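Local coordinates for protein cellulose 1,4-beta-cellobiosidase (Thermobifida fusca, PDB 4JJJ) that probably cleaves cellulose at its beta-1,4 linkages to release cellobiose, this chain being the glycoside hydrolase family 48 catalytic part of a longer cellulase, at residues E60-R65 and L509-K514; A229-F234 and M422-Q427; H237-E242 and H633-G638. The protein carries 1 engineered substitution. All blocks are in the same frame, centred on the assembly; numbering follows the deposited sequence. Where two conformers were deposited one is given.

Contact 1 (E60-R65 and L509-K514); sequences EAYYGR and LMYYAK
Between helices 50-67 and 499-516 the contact narrows to one pair of side chains, Tyr-62 and Tyr-511, whose CA atoms stand 15.7 Å apart. Along the first segment Ala-61 comes just ahead, with its methyl lying against Val-232 of helix 223-242. Next is Tyr-62, which directs its ring toward helix 499-516 with chi1 at -95°, away from a staggered setting, to meet the ring of Tyr-511 arriving from the opposite direction. With CG anti to the carbonyl carbon (chi1 -74°), the ring of Tyr-511 turns so that its hydroxyl end comes nearer helix 50-67 than its first bond would suggest. Each ring has the other's hydroxyl at its edge, near its plane, and the two OH atoms, Tyr-62 OH and Tyr-511 OH, are 3.1 Å apart. The two phenol planes are turned by about 40°. Tyr-62 OH hydrogen-bonds Glu-635 OE1 on helix 620-637, its strongest polar partner, so this buried oxygen has a carboxylate to satisfy it. Farther along, Arg-65 makes a cation-pi contact with Trp-239 of helix 223-242. Paired aromatics thus span the space between two widely separated helices in the interior of the (alpha/alpha)6 barrel of this family 48 enzyme.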
loop_
_atom_site.group_PDB
_atom_site.type_symbol
_atom_site.label_atom_id
_atom_site.label_comp_id
_atom_site.label_asym_id
_atom_site.label_seq_id
_atom_site.Cartn_x
_atom_site.Cartn_y
_atom_site.Cartn_z
ATOM N N GLU A 60 -0.411 -1.232 18.618
ATOM C CA GLU A 60 -0.773 -2.095 19.737
ATOM C C GLU A 60 0.238 -3.152 20.045
ATOM O O GLU A 60 0.321 -3.563 21.204
ATOM C CB GLU A 60 -2.202 -2.680 19.510
ATOM C CG GLU A 60 -3.306 -1.635 19.386
ATOM C CD GLU A 60 -3.587 -0.786 20.570
ATOM O OE1 GLU A 60 -2.705 -0.657 21.486
ATOM O OE2 GLU A 60 -4.682 -0.182 20.533
ATOM N N ALA A 61 1.051 -3.536 19.052
ATOM C CA ALA A 61 2.085 -4.532 19.380
ATOM C C ALA A 61 3.137 -3.888 20.266
ATOM O O ALA A 61 3.656 -4.481 21.248
ATOM C CB ALA A 61 2.692 -5.106 18.076
ATOM N N TYR A 62 3.558 -2.667 19.956
ATOM C CA TYR A 62 4.492 -1.915 20.812
ATOM C C TYR A 62 3.853 -1.618 22.160
ATOM O O TYR A 62 4.542 -1.678 23.169
ATOM C CB TYR A 62 4.992 -0.627 20.177
ATOM C CG TYR A 62 6.332 -0.800 19.463
ATOM C CD1 TYR A 62 6.431 -0.667 18.100
ATOM C CD2 TYR A 62 7.435 -1.093 20.197
ATOM C CE1 TYR A 62 7.638 -0.818 17.445
ATOM C CE2 TYR A 62 8.662 -1.281 19.552
ATOM C CZ TYR A 62 8.762 -1.106 18.156
ATOM O OH TYR A 62 9.949 -1.330 17.412
ATOM N N TYR A 63 2.574 -1.371 22.223
ATOM C CA TYR A 63 1.912 -1.270 23.498
ATOM C C TYR A 63 2.055 -2.545 24.314
ATOM O O TYR A 63 2.352 -2.489 25.526
ATOM C CB TYR A 63 0.437 -0.862 23.339
ATOM C CG TYR A 63 -0.241 -0.577 24.699
ATOM C CD1 TYR A 63 0.030 0.618 25.353
ATOM C CD2 TYR A 63 -0.988 -1.544 25.302
ATOM C CE1 TYR A 63 -0.577 0.878 26.574
ATOM C CE2 TYR A 63 -1.610 -1.319 26.536
ATOM C CZ TYR A 63 -1.373 -0.112 27.140
ATOM O OH TYR A 63 -1.887 0.192 28.442
ATOM N N GLY A 64 1.838 -3.707 23.717
ATOM C CA GLY A 64 2.173 -4.966 24.374
ATOM C C GLY A 64 3.559 -5.120 24.849
ATOM O O GLY A 64 3.812 -5.619 25.935
ATOM N N ARG A 65 4.522 -4.688 24.058
ATOM C CA ARG A 65 5.922 -4.740 24.456
ATOM C C ARG A 65 6.167 -3.959 25.715
ATOM O O ARG A 65 6.804 -4.438 26.666
ATOM C CB ARG A 65 6.868 -4.221 23.377
ATOM C CG ARG A 65 8.335 -4.257 23.758
ATOM C CD ARG A 65 9.313 -3.667 22.739
ATOM N NE ARG A 65 10.657 -3.990 23.218
ATOM C CZ ARG A 65 11.286 -3.354 24.176
ATOM N NH1 ARG A 65 10.919 -2.155 24.663
ATOM N NH2 ARG A 65 12.404 -3.917 24.608
ATOM N N LEU A 509 17.767 4.047 10.437
ATOM C CA LEU A 509 19.100 4.396 10.926
ATOM C C LEU A 509 19.431 3.730 12.291
ATOM O O LEU A 509 20.543 3.260 12.488
ATOM C CB LEU A 509 19.252 5.935 11.018
ATOM C CG LEU A 509 19.231 6.641 9.623
ATOM C CD1 LEU A 509 19.210 8.135 9.763
ATOM C CD2 LEU A 509 20.393 6.215 8.780
ATOM N N MET A 510 18.460 3.667 13.161
ATOM C CA MET A 510 18.641 3.036 14.482
ATOM C C MET A 510 18.890 1.532 14.357
ATOM O O MET A 510 19.837 1.046 15.000
ATOM C CB MET A 510 17.429 3.304 15.360
ATOM C CG MET A 510 17.473 4.728 15.965
ATOM S SD MET A 510 16.223 4.956 17.240
ATOM C CE MET A 510 14.672 4.658 16.386
ATOM N N TYR A 511 18.069 0.814 13.595
ATOM C CA TYR A 511 18.270 -0.651 13.433
ATOM C C TYR A 511 19.624 -0.891 12.859
ATOM O O TYR A 511 20.371 -1.843 13.255
ATOM C CB TYR A 511 17.128 -1.267 12.604
ATOM C CG TYR A 511 15.832 -1.377 13.340
ATOM C CD1 TYR A 511 14.784 -0.545 13.034
ATOM C CD2 TYR A 511 15.624 -2.368 14.291
ATOM C CE1 TYR A 511 13.581 -0.698 13.715
ATOM C CE2 TYR A 511 14.462 -2.533 14.994
ATOM C CZ TYR A 511 13.423 -1.674 14.754
ATOM O OH TYR A 511 12.196 -1.773 15.339
ATOM N N TYR A 512 19.983 -0.113 11.817
ATOM C CA TYR A 512 21.295 -0.268 11.206
ATOM C C TYR A 512 22.443 0.028 12.163
ATOM O O TYR A 512 23.442 -0.716 12.219
ATOM C CB TYR A 512 21.402 0.672 10.026
ATOM C CG TYR A 512 22.781 0.696 9.369
ATOM C CD1 TYR A 512 23.254 -0.385 8.587
ATOM C CD2 TYR A 512 23.550 1.827 9.491
ATOM C CE1 TYR A 512 24.535 -0.333 7.954
ATOM C CE2 TYR A 512 24.831 1.855 8.900
ATOM C CZ TYR A 512 25.266 0.802 8.131
ATOM O OH TYR A 512 26.450 0.913 7.500
ATOM N N ALA A 513 22.278 1.085 12.924
ATOM C CA ALA A 513 23.309 1.439 13.908
ATOM C C ALA A 513 23.475 0.407 14.970
ATOM O O ALA A 513 24.615 0.166 15.386
ATOM C CB ALA A 513 22.964 2.776 14.546
ATOM N N LYS A 514 22.372 -0.137 15.436
ATOM C CA LYS A 514 22.412 -1.126 16.525
ATOM C C LYS A 514 23.317 -2.290 16.116
ATOM O O LYS A 514 24.179 -2.690 16.934
ATOM C CB LYS A 514 21.048 -1.582 16.912
ATOM C CG LYS A 514 21.033 -2.631 18.041
ATOM C CD LYS A 514 21.549 -2.053 19.311
ATOM C CE LYS A 514 21.568 -3.124 20.393
ATOM N NZ LYS A 514 21.897 -2.482 21.678
#

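Contact 2 (A229-F234 and M422-Q427); sequences AVQVMF and MERVAQ
Gln-231 and Arg-424 mark the closest backbone approach, with CA atoms 8.6 Å apart on two helical segments that run in broadly the same direction. The side chain of Gln-231 bridges this gap: CG lies anti to the backbone N (chi1 173°) and the chain is extended beyond it, bringing the amide across both Arg-424 and Gln-427. Gln-231 NE2 donates to Gln-427 OE1 at 2.8 Å, nearly straight at 160°. The acceptor lies in the amide plane of Gln-231, whereas the donor sits above the carbonyl plane of Gln-427, 54° out of it; the two amides are steeply turned. Gln-427 OE1 also accepts from Trp-235 NE1. Gln-231 NE2 also reaches water 2 at 2.8 Å, which passes a weak bond to Glu-423 OE2. At the other end of the amide, Gln-231 OE1 accepts from water 1, itself bound by Arg-424 NE at 2.9 Å, and from Asn-328 ND2. That amide donor at OE1 and the acceptor Gln-427 OE1 at NE2 together set the flip of Gln-231. Arg-424 CG packs obliquely against the amide, 3.8 Å from Gln-231 NE2. Arg-424 NH1 is held by the carbonyls of Gln-327 and Gly-325, while NH2 bonds weakly to Asn-224, engineered at the predicted nucleophile position. Helix 50-67 covers Val-232 through Trp-58, helix 499-516 meets Gln-427 through Tyr-511, and helix 435-450 backs Val-425.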
loop_
_atom_site.group_PDB
_atom_site.type_symbol
_atom_site.label_atom_id
_atom_site.label_comp_id
_atom_site.label_asym_id
_atom_site.label_seq_id
_atom_site.Cartn_x
_atom_site.Cartn_y
_atom_site.Cartn_z
ATOM N N ALA A 229 1.413 -6.175 8.281
ATOM C CA ALA A 229 0.650 -6.855 9.334
ATOM C C ALA A 229 1.378 -8.151 9.775
ATOM O O ALA A 229 1.528 -8.430 10.950
ATOM C CB ALA A 229 -0.705 -7.151 8.845
ATOM N N VAL A 230 1.930 -8.912 8.847
ATOM C CA VAL A 230 2.754 -10.052 9.171
ATOM C C VAL A 230 4.035 -9.661 9.875
ATOM O O VAL A 230 4.353 -10.223 10.895
ATOM C CB VAL A 230 3.125 -10.866 7.889
ATOM C CG1 VAL A 230 4.146 -12.007 8.193
ATOM C CG2 VAL A 230 1.866 -11.434 7.209
ATOM N N GLN A 231 4.740 -8.661 9.406
ATOM C CA GLN A 231 5.890 -8.152 10.049
ATOM C C GLN A 231 5.621 -7.716 11.507
ATOM O O GLN A 231 6.397 -8.006 12.400
ATOM C CB GLN A 231 6.396 -6.929 9.236
ATOM C CG GLN A 231 7.487 -6.173 9.844
ATOM C CD GLN A 231 7.746 -4.846 9.159
ATOM O OE1 GLN A 231 7.003 -4.460 8.284
ATOM N NE2 GLN A 231 8.858 -4.164 9.534
ATOM N N VAL A 232 4.493 -7.073 11.726
ATOM C CA VAL A 232 4.102 -6.645 13.100
ATOM C C VAL A 232 3.993 -7.866 14.009
ATOM O O VAL A 232 4.507 -7.877 15.145
ATOM C CB VAL A 232 2.769 -5.855 13.129
ATOM C CG1 VAL A 232 2.274 -5.728 14.563
ATOM C CG2 VAL A 232 2.981 -4.563 12.405
ATOM N N MET A 233 3.434 -8.968 13.467
ATOM C CA MET A 233 3.219 -10.125 14.292
ATOM C C MET A 233 4.516 -10.861 14.528
ATOM O O MET A 233 4.666 -11.536 15.570
ATOM C CB MET A 233 2.132 -10.982 13.697
ATOM C CG MET A 233 0.775 -10.368 13.747
ATOM S SD MET A 233 0.279 -9.699 15.384
ATOM C CE MET A 233 0.538 -11.040 16.323
ATOM N N PHE A 234 5.511 -10.814 13.652
ATOM C CA PHE A 234 6.856 -11.312 14.000
ATOM C C PHE A 234 7.346 -10.652 15.277
ATOM O O PHE A 234 7.814 -11.241 16.248
ATOM C CB PHE A 234 7.854 -11.049 12.888
ATOM C CG PHE A 234 9.248 -11.256 13.299
ATOM C CD1 PHE A 234 9.817 -12.516 13.339
ATOM C CD2 PHE A 234 10.019 -10.211 13.662
ATOM C CE1 PHE A 234 11.123 -12.719 13.746
ATOM C CE2 PHE A 234 11.306 -10.356 14.056
ATOM C CZ PHE A 234 11.889 -11.658 14.156
ATOM N N MET A 422 13.505 0.234 3.334
ATOM C CA MET A 422 14.796 0.160 3.977
ATOM C C MET A 422 14.679 -0.179 5.427
ATOM O O MET A 422 15.518 -0.893 5.939
ATOM C CB MET A 422 15.717 1.373 3.785
ATOM C CG MET A 422 17.206 1.055 3.874
ATOM S SD MET A 422 17.836 -0.247 2.796
ATOM C CE MET A 422 17.350 0.327 1.170
ATOM N N GLU A 423 13.655 0.359 6.086
ATOM C CA GLU A 423 13.445 0.002 7.545
ATOM C C GLU A 423 13.290 -1.525 7.734
ATOM O O GLU A 423 13.836 -2.074 8.684
ATOM C CB GLU A 423 12.226 0.676 8.123
ATOM C CG GLU A 423 12.198 0.612 9.647
ATOM C CD GLU A 423 10.957 1.192 10.239
ATOM O OE1 GLU A 423 10.616 2.331 9.851
ATOM O OE2 GLU A 423 10.405 0.503 11.085
ATOM N N ARG A 424 12.650 -2.167 6.765
ATOM C CA ARG A 424 12.426 -3.580 6.893
ATOM C C ARG A 424 13.781 -4.328 6.650
ATOM O O ARG A 424 14.070 -5.310 7.326
ATOM C CB ARG A 424 11.408 -4.053 5.881
ATOM C CG ARG A 424 10.009 -3.403 6.022
ATOM C CD ARG A 424 9.329 -3.378 4.678
ATOM N NE ARG A 424 8.086 -2.647 4.773
ATOM C CZ ARG A 424 7.439 -2.053 3.764
ATOM N NH1 ARG A 424 7.906 -2.165 2.575
ATOM N NH2 ARG A 424 6.363 -1.274 4.032
ATOM N N VAL A 425 14.561 -3.808 5.686
ATOM C CA VAL A 425 15.921 -4.338 5.434
ATOM C C VAL A 425 16.780 -4.161 6.685
ATOM O O VAL A 425 17.525 -5.083 7.051
ATOM C CB VAL A 425 16.542 -3.648 4.188
ATOM C CG1 VAL A 425 17.956 -4.172 3.930
ATOM C CG2 VAL A 425 15.621 -3.895 2.984
ATOM N N ALA A 426 16.725 -2.975 7.325
ATOM C CA ALA A 426 17.455 -2.747 8.535
ATOM C C ALA A 426 16.995 -3.632 9.645
ATOM O O ALA A 426 17.834 -4.055 10.501
ATOM C CB ALA A 426 17.397 -1.260 8.903
ATOM N N GLN A 427 15.683 -3.854 9.742
ATOM C CA GLN A 427 15.177 -4.722 10.789
ATOM C C GLN A 427 15.733 -6.180 10.580
ATOM O O GLN A 427 16.158 -6.802 11.548
ATOM C CB GLN A 427 13.694 -4.790 10.836
ATOM C CG GLN A 427 13.008 -3.561 11.443
ATOM C CD GLN A 427 11.513 -3.814 11.679
ATOM O OE1 GLN A 427 10.909 -4.793 11.312
ATOM N NE2 GLN A 427 10.929 -2.832 12.275
HETATM O O HOH W 1 6.501 -1.964 7.140
HETATM O O HOH W 2 9.867 -1.605 9.109
#

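Contact 3 (H237-E242 and H633-G638); sequences HEWAKE and HDELFG. With ZN (zinc ion), chain B; ZN (zinc ion), chain R; ZN (zinc ion), chain S; EDO (1,2-ethanediol), chain C.
Trp-239 and Glu-635 set the register, their CA atoms 9.8 Å apart on segments of helices 223-242 and 620-637 that run in roughly the same direction. Both belong to the (alpha/alpha)6 barrel, and a single indole-carboxylate hydrogen bond joins them. Glu-635 holds CG anti to its backbone N (chi1 175°), and the extended chain carries the carboxylate across to the indole, which it crosses at about a right angle. Trp-239 NE1 donates to Glu-635 OE2 at 3.0 Å and 151°; the acceptor lies in the ring plane at the indole edge, but it is approached from above the carboxylate plane, 76° out of it. Glu-635 OE1 passes 3.7 Å from Trp-239 CZ2 and has Tyr-62 OH as its stronger partner, so the two oxygens are divided between two aromatic residues. Replacing the indole of Trp-239 by an alanine is likely to leave Glu-635 OE2 without its donor, Arg-65 without its cation-pi partner and a gap beside Tyr-62. Away from this bridge, each segment carries a zinc-binding histidine steadied by the next residue: in one of its two conformers His-237 ND1 donates to Glu-238 OE2, met on its anti side, and His-633 ND1 donates to Asp-634 OD1 at 2.8 Å. His-237 NE2 faces two modelled zinc positions, which Glu-340 also binds; they lie too near each other to be filled together and are presumably alternatives. At the other histidine, where Glu-526 also binds the metal, His-633 NE2 meets its zinc ion at 2.0 Å.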
loop_
_atom_site.group_PDB
_atom_site.type_symbol
_atom_site.label_atom_id
_atom_site.label_comp_id
_atom_site.label_asym_id
_atom_site.label_seq_id
_atom_site.Cartn_x
_atom_site.Cartn_y
_atom_site.Cartn_z
ATOM N N HIS A 237 5.496 -11.561 18.482
ATOM C CA HIS A 237 6.039 -12.886 18.936
ATOM C C HIS A 237 7.294 -12.676 19.746
ATOM O O HIS A 237 7.534 -13.233 20.844
ATOM C CB HIS A 237 6.432 -13.797 17.751
ATOM C CG HIS A 237 7.189 -15.012 18.183
ATOM N ND1 HIS A 237 8.520 -15.151 17.975
ATOM C CD2 HIS A 237 6.803 -16.079 18.904
ATOM C CE1 HIS A 237 8.942 -16.261 18.553
ATOM N NE2 HIS A 237 7.919 -16.820 19.154
ATOM N N GLU A 238 8.203 -11.959 19.161
ATOM C CA GLU A 238 9.454 -11.727 19.828
ATOM C C GLU A 238 9.242 -11.097 21.198
ATOM O O GLU A 238 9.883 -11.505 22.182
ATOM C CB GLU A 238 10.432 -10.882 19.042
ATOM C CG GLU A 238 10.798 -11.514 17.667
ATOM C CD GLU A 238 11.652 -12.769 17.784
ATOM O OE1 GLU A 238 12.849 -12.607 18.162
ATOM O OE2 GLU A 238 11.114 -13.871 17.545
ATOM N N TRP A 239 8.420 -10.048 21.253
ATOM C CA TRP A 239 8.246 -9.263 22.472
ATOM C C TRP A 239 7.419 -10.022 23.514
ATOM O O TRP A 239 7.762 -9.975 24.696
ATOM C CB TRP A 239 7.607 -7.907 22.130
ATOM C CG TRP A 239 8.415 -7.066 21.189
ATOM C CD1 TRP A 239 9.757 -6.970 21.099
ATOM C CD2 TRP A 239 7.872 -6.099 20.248
ATOM N NE1 TRP A 239 10.097 -6.064 20.149
ATOM C CE2 TRP A 239 8.956 -5.495 19.618
ATOM C CE3 TRP A 239 6.559 -5.714 19.878
ATOM C CZ2 TRP A 239 8.796 -4.564 18.586
ATOM C CZ3 TRP A 239 6.396 -4.755 18.872
ATOM C CH2 TRP A 239 7.523 -4.182 18.274
ATOM N N ALA A 240 6.383 -10.708 23.097
ATOM C CA ALA A 240 5.613 -11.580 24.014
ATOM C C ALA A 240 6.533 -12.688 24.500
ATOM O O ALA A 240 6.460 -13.022 25.718
ATOM C CB ALA A 240 4.449 -12.153 23.393
ATOM N N LYS A 241 7.386 -13.260 23.654
ATOM C CA LYS A 241 8.249 -14.364 24.106
ATOM C C LYS A 241 9.212 -13.877 25.195
ATOM O O LYS A 241 9.432 -14.584 26.211
ATOM C CB LYS A 241 8.976 -15.005 22.910
ATOM C CG LYS A 241 10.306 -15.673 23.243
ATOM C CD LYS A 241 10.780 -16.433 22.042
ATOM C CE LYS A 241 11.315 -15.483 21.011
ATOM N NZ LYS A 241 12.733 -15.222 21.431
ATOM N N GLU A 242 9.769 -12.691 25.061
ATOM C CA GLU A 242 10.692 -12.159 26.073
ATOM C C GLU A 242 10.019 -11.983 27.439
ATOM O O GLU A 242 10.714 -12.122 28.499
ATOM C CB GLU A 242 11.244 -10.796 25.660
ATOM C CG GLU A 242 12.030 -10.787 24.391
ATOM C CD GLU A 242 12.397 -9.383 23.843
ATOM O OE1 GLU A 242 11.833 -8.339 24.306
ATOM O OE2 GLU A 242 13.205 -9.412 22.869
ATOM N N HIS A 633 13.529 3.176 19.857
ATOM C CA HIS A 633 14.732 3.734 20.477
ATOM C C HIS A 633 15.006 2.988 21.794
ATOM O O HIS A 633 16.115 2.578 22.042
ATOM C CB HIS A 633 14.660 5.253 20.716
ATOM C CG HIS A 633 15.855 5.774 21.496
ATOM N ND1 HIS A 633 16.016 5.542 22.846
ATOM C CD2 HIS A 633 16.936 6.471 21.103
ATOM C CE1 HIS A 633 17.157 6.069 23.236
ATOM N NE2 HIS A 633 17.720 6.633 22.196
ATOM N N ASP A 634 14.002 2.843 22.648
ATOM C CA ASP A 634 14.293 2.191 23.926
ATOM C C ASP A 634 14.480 0.681 23.816
ATOM O O ASP A 634 15.265 0.096 24.515
ATOM C CB ASP A 634 13.300 2.586 24.981
ATOM C CG ASP A 634 13.713 3.947 25.671
ATOM O OD1 ASP A 634 14.588 4.724 25.114
ATOM O OD2 ASP A 634 13.182 4.160 26.792
ATOM N N GLU A 635 13.784 0.037 22.858
ATOM C CA GLU A 635 13.985 -1.366 22.520
ATOM C C GLU A 635 15.438 -1.626 22.171
ATOM O O GLU A 635 16.046 -2.656 22.641
ATOM C CB GLU A 635 13.109 -1.695 21.307
ATOM C CG GLU A 635 13.300 -3.117 20.747
ATOM C CD GLU A 635 12.354 -3.398 19.555
ATOM O OE1 GLU A 635 11.717 -2.416 19.058
ATOM O OE2 GLU A 635 12.433 -4.532 19.016
ATOM N N LEU A 636 16.032 -0.746 21.391
ATOM C CA LEU A 636 17.375 -0.939 20.830
ATOM C C LEU A 636 18.461 -0.407 21.751
ATOM O O LEU A 636 19.532 -1.014 21.791
ATOM C CB LEU A 636 17.521 -0.218 19.484
ATOM C CG LEU A 636 16.594 -0.802 18.423
ATOM C CD1 LEU A 636 16.602 0.034 17.200
ATOM C CD2 LEU A 636 17.089 -2.162 18.005
ATOM N N PHE A 637 18.151 0.701 22.471
ATOM C CA PHE A 637 19.212 1.425 23.176
ATOM C C PHE A 637 18.943 1.588 24.647
ATOM O O PHE A 637 19.862 1.987 25.361
ATOM C CB PHE A 637 19.520 2.745 22.482
ATOM C CG PHE A 637 19.963 2.567 21.049
ATOM C CD1 PHE A 637 21.149 1.959 20.734
ATOM C CD2 PHE A 637 19.158 2.972 20.010
ATOM C CE1 PHE A 637 21.548 1.824 19.398
ATOM C CE2 PHE A 637 19.539 2.814 18.711
ATOM C CZ PHE A 637 20.683 2.240 18.398
ATOM N N GLY A 638 17.742 1.269 25.097
ATOM C CA GLY A 638 17.447 1.182 26.561
ATOM C C GLY A 638 16.939 2.555 26.843
ATOM O O GLY A 638 17.427 3.498 26.232
HETATM ZN ZN ZN B . 8.877 -18.607 18.386
HETATM ZN ZN ZN R . 7.595 -18.847 19.977
HETATM ZN ZN ZN S . 19.330 7.813 22.404
HETATM C C1 EDO C . 16.042 -9.306 17.725
HETATM O O1 EDO C . 17.182 -9.798 18.448
HETATM C C2 EDO C . 15.013 -10.387 17.526
HETATM O O2 EDO C . 14.154 -10.563 18.674
HETATM O O HOH W 3 9.466 -19.453 20.588
HETATM O O HOH W 4 18.853 9.426 23.580
HETATM O O HOH W 5 10.720 -18.927 16.953
#

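From the N terminus, helix 50-67 supplies the first half of contact 1, whose partner on helix 499-516 closes a loop of 443 residues. Contact 2 lies wholly within that loop, joining helix 223-242 to helix 416-432. Contact 3 leaves the same helix 223-242 a little later but finds its partner on helix 620-637, beyond the end of contact 1, so it crosses both other contacts. Contacts 1 and 2 touch where Tyr-511 packs on Ala-426; contacts 1 and 3 are tied again by Lys-514 NZ and the carbonyl of Leu-636. Together they knit five helices of the barrel, bringing its C-terminal helix against its early ones.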